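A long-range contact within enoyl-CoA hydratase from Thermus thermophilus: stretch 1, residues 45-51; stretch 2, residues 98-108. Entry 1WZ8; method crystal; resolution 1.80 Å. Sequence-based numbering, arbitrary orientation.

Stretch 1 45-51: VWRDLEA
Stretch 2 (98-108) LGPLNFPRPVV

The contact is largely apolar, and no hydrogen bond crosses between the stretches; the 370 Å² they bury, both sides summed, centres on Trp 46, which alone has 125 Å² covered. Stretch 1 approaches as a weakly bonded helix over about 45-49 (phi/psi near -60/-35). Leu 49 N bonds to Val 45 O at 3.0 Å and, weakly, to Trp 46 O at 3.3 Å. Stretch 2 begins within a helix that starts earlier in the chain, with Asn 102 N to Leu 98 O at 2.7 Å; Phe 103 has phi/psi of -71/137, and the strand begins at Val 107 (-119/130).

The nearest CA atoms across the contact are those of Trp 46 and Gly 99, 5.4 Å apart. CA-to-CB of Trp 46 points toward stretch 2, and chi1 of -57° (m) with chi2 of 96° lays one indole face over the helix backbone, Trp 46 CG standing 3.7 Å from Gly 99 C. Glycine suits this place sterically: an ideal CB there would point toward stretch 1 and lie 2.6 Å from Trp 46 CD1, a clash. Pro 100 covers the same face. Its ring is C-gamma exo, and its CD lies 4.0 Å from the centroid of the Trp 46 five-membered ring and 13° off the normal, a CH-pi contact, while Pro 100 CG comes within 3.6 Å of Trp 46 CE2. The indole NE1 is hydrogen-bonded elsewhere in the structure, so burial leaves it satisfied.

Phe 103 takes chi1 of -173° (t) and chi2 of 64°, which turns its ring face to the indole edge. Trp 46 CE3 lies 3.8 Å from Phe 103 CG; the six-membered and phenyl centroids are 5.5 Å apart with planes at 64°, an edge-to-face pair. Val 107, chi1 177° (t), brings CG2 to 3.7 Å from Trp 46 CZ3.

The CA-to-CB bond of Leu 49 (m, t; -70°, -177°) also points toward stretch 2, and its CB packs 3.4 Å from Phe 103 CE1. At the edge of the same phenyl ring, Glu 50 N is 3.7 Å from Phe 103 CE1. The CA-to-CB bond of the exposed Glu 50 points sideways; with chi1 -67° (m) and chi2 177° (t), its aliphatic CG lies 4.1 Å from Phe 103 CD1 and 4.2 Å from Pro 104 CD, so methylene carbon contributes packing. The CA-to-CB bonds of Arg 47 and Asp 48 point away, and neither residue takes part in the contact.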

# COMPACT_ATOMS: atom_id res chain seq x y z
N VAL A 45 19.18 -22.72 0.47
CA VAL A 45 18.67 -24.03 0.06
C VAL A 45 17.32 -23.97 -0.67
O VAL A 45 17.05 -24.78 -1.55
CB VAL A 45 18.55 -24.98 1.29
CG1 VAL A 45 17.51 -24.45 2.27
CG2 VAL A 45 18.21 -26.40 0.83
N TRP A 46 16.49 -22.99 -0.32
CA TRP A 46 15.18 -22.86 -0.93
C TRP A 46 15.21 -22.71 -2.45
O TRP A 46 14.32 -23.21 -3.14
CB TRP A 46 14.42 -21.70 -0.28
CG TRP A 46 14.30 -21.89 1.20
CD1 TRP A 46 15.12 -21.35 2.16
CD2 TRP A 46 13.42 -22.78 1.89
NE1 TRP A 46 14.81 -21.86 3.40
CE2 TRP A 46 13.77 -22.74 3.26
CE3 TRP A 46 12.38 -23.62 1.48
CZ2 TRP A 46 13.10 -23.51 4.22
CZ3 TRP A 46 11.72 -24.39 2.43
CH2 TRP A 46 12.09 -24.33 3.79
N ARG A 47 16.22 -22.04 -2.98
CA ARG A 47 16.33 -21.87 -4.43
C ARG A 47 16.51 -23.22 -5.13
O ARG A 47 15.87 -23.49 -6.14
CB ARG A 47 17.51 -20.96 -4.77
CG ARG A 47 17.22 -19.49 -4.58
CD ARG A 47 18.50 -18.68 -4.60
NE ARG A 47 18.71 -18.00 -3.33
CZ ARG A 47 19.88 -17.89 -2.73
NH1 ARG A 47 20.96 -18.43 -3.28
NH2 ARG A 47 19.98 -17.26 -1.57
N ASP A 48 17.38 -24.05 -4.58
CA ASP A 48 17.63 -25.36 -5.17
C ASP A 48 16.49 -26.35 -4.92
O ASP A 48 16.30 -27.29 -5.69
CB ASP A 48 18.95 -25.94 -4.64
CG ASP A 48 20.15 -25.10 -5.02
OD1 ASP A 48 20.18 -24.59 -6.17
OD2 ASP A 48 21.07 -24.95 -4.20
N LEU A 49 15.73 -26.14 -3.85
CA LEU A 49 14.63 -27.04 -3.55
C LEU A 49 13.55 -27.00 -4.63
O LEU A 49 12.84 -27.98 -4.84
CB LEU A 49 14.00 -26.69 -2.19
CG LEU A 49 14.86 -27.00 -0.96
CD1 LEU A 49 14.09 -26.67 0.30
CD2 LEU A 49 15.27 -28.47 -0.98
N GLU A 50 13.45 -25.87 -5.31
CA GLU A 50 12.46 -25.71 -6.37
C GLU A 50 12.71 -26.71 -7.48
O GLU A 50 11.80 -27.06 -8.23
CB GLU A 50 12.50 -24.29 -6.93
CG GLU A 50 12.06 -23.22 -5.94
CD GLU A 50 12.18 -21.81 -6.50
OE1 GLU A 50 13.32 -21.36 -6.74
OE2 GLU A 50 11.13 -21.16 -6.69
N ALA A 51 13.95 -27.18 -7.58
CA ALA A 51 14.32 -28.13 -8.62
C ALA A 51 13.96 -29.57 -8.27
O ALA A 51 13.71 -30.38 -9.15
CB ALA A 51 15.82 -28.03 -8.91
N LEU A 98 12.27 -14.88 3.30
CA LEU A 98 11.60 -14.92 2.00
C LEU A 98 11.71 -16.27 1.33
O LEU A 98 10.83 -16.66 0.56
CB LEU A 98 12.17 -13.83 1.09
CG LEU A 98 12.01 -12.40 1.60
CD1 LEU A 98 12.53 -11.43 0.54
CD2 LEU A 98 10.55 -12.12 1.91
N GLY A 99 12.80 -16.99 1.62
CA GLY A 99 12.98 -18.30 1.02
C GLY A 99 11.77 -19.17 1.25
O GLY A 99 11.15 -19.66 0.30
N PRO A 100 11.40 -19.40 2.52
CA PRO A 100 10.24 -20.23 2.84
C PRO A 100 8.94 -19.61 2.29
O PRO A 100 8.09 -20.31 1.76
CB PRO A 100 10.25 -20.27 4.36
CG PRO A 100 11.71 -20.13 4.69
CD PRO A 100 12.15 -19.06 3.74
N LEU A 101 8.82 -18.29 2.42
CA LEU A 101 7.62 -17.60 1.95
C LEU A 101 7.40 -17.74 0.46
O LEU A 101 6.26 -17.88 0.01
CB LEU A 101 7.67 -16.10 2.29
CG LEU A 101 7.44 -15.65 3.74
CD1 LEU A 101 7.25 -14.14 3.75
CD2 LEU A 101 6.20 -16.33 4.32
N ASN A 102 8.48 -17.69 -0.32
CA ASN A 102 8.35 -17.81 -1.76
C ASN A 102 8.50 -19.22 -2.31
O ASN A 102 8.37 -19.44 -3.51
CB ASN A 102 9.31 -16.84 -2.45
CG ASN A 102 8.90 -15.39 -2.28
OD1 ASN A 102 7.72 -15.05 -2.42
ND2 ASN A 102 9.86 -14.52 -1.98
N PHE A 103 8.77 -20.19 -1.43
CA PHE A 103 8.87 -21.57 -1.87
C PHE A 103 7.43 -21.96 -2.21
O PHE A 103 6.52 -21.63 -1.48
CB PHE A 103 9.41 -22.46 -0.76
CG PHE A 103 9.69 -23.86 -1.20
CD1 PHE A 103 10.67 -24.11 -2.15
CD2 PHE A 103 8.95 -24.93 -0.70
CE1 PHE A 103 10.91 -25.41 -2.61
CE2 PHE A 103 9.18 -26.23 -1.15
CZ PHE A 103 10.16 -26.47 -2.11
N PRO A 104 7.22 -22.67 -3.34
CA PRO A 104 5.85 -23.06 -3.71
C PRO A 104 5.08 -24.04 -2.83
O PRO A 104 3.85 -23.98 -2.77
CB PRO A 104 6.02 -23.58 -5.14
CG PRO A 104 7.42 -24.13 -5.13
CD PRO A 104 8.18 -23.08 -4.37
N ARG A 105 5.79 -24.94 -2.16
CA ARG A 105 5.12 -25.93 -1.31
C ARG A 105 5.02 -25.49 0.14
O ARG A 105 5.81 -24.68 0.62
CB ARG A 105 5.87 -27.27 -1.37
CG ARG A 105 6.31 -27.67 -2.76
CD ARG A 105 5.16 -27.63 -3.74
NE ARG A 105 5.62 -27.64 -5.12
CZ ARG A 105 4.84 -27.38 -6.17
NH1 ARG A 105 3.56 -27.09 -5.98
NH2 ARG A 105 5.35 -27.38 -7.39
N PRO A 106 4.01 -26.01 0.86
CA PRO A 106 3.82 -25.66 2.27
C PRO A 106 5.03 -26.11 3.08
O PRO A 106 5.60 -27.17 2.82
CB PRO A 106 2.56 -26.44 2.66
CG PRO A 106 1.79 -26.47 1.37
CD PRO A 106 2.88 -26.81 0.37
N VAL A 107 5.42 -25.28 4.05
CA VAL A 107 6.56 -25.57 4.91
C VAL A 107 6.08 -25.66 6.35
O VAL A 107 5.38 -24.77 6.83
CB VAL A 107 7.64 -24.46 4.79
CG1 VAL A 107 8.80 -24.75 5.75
CG2 VAL A 107 8.13 -24.36 3.36
N VAL A 108 6.46 -26.73 7.03
CA VAL A 108 6.08 -26.95 8.42
C VAL A 108 7.34 -26.97 9.27
O VAL A 108 8.35 -27.53 8.86
CB VAL A 108 5.36 -28.31 8.59
CG1 VAL A 108 4.99 -28.52 10.06
CG2 VAL A 108 4.12 -28.37 7.71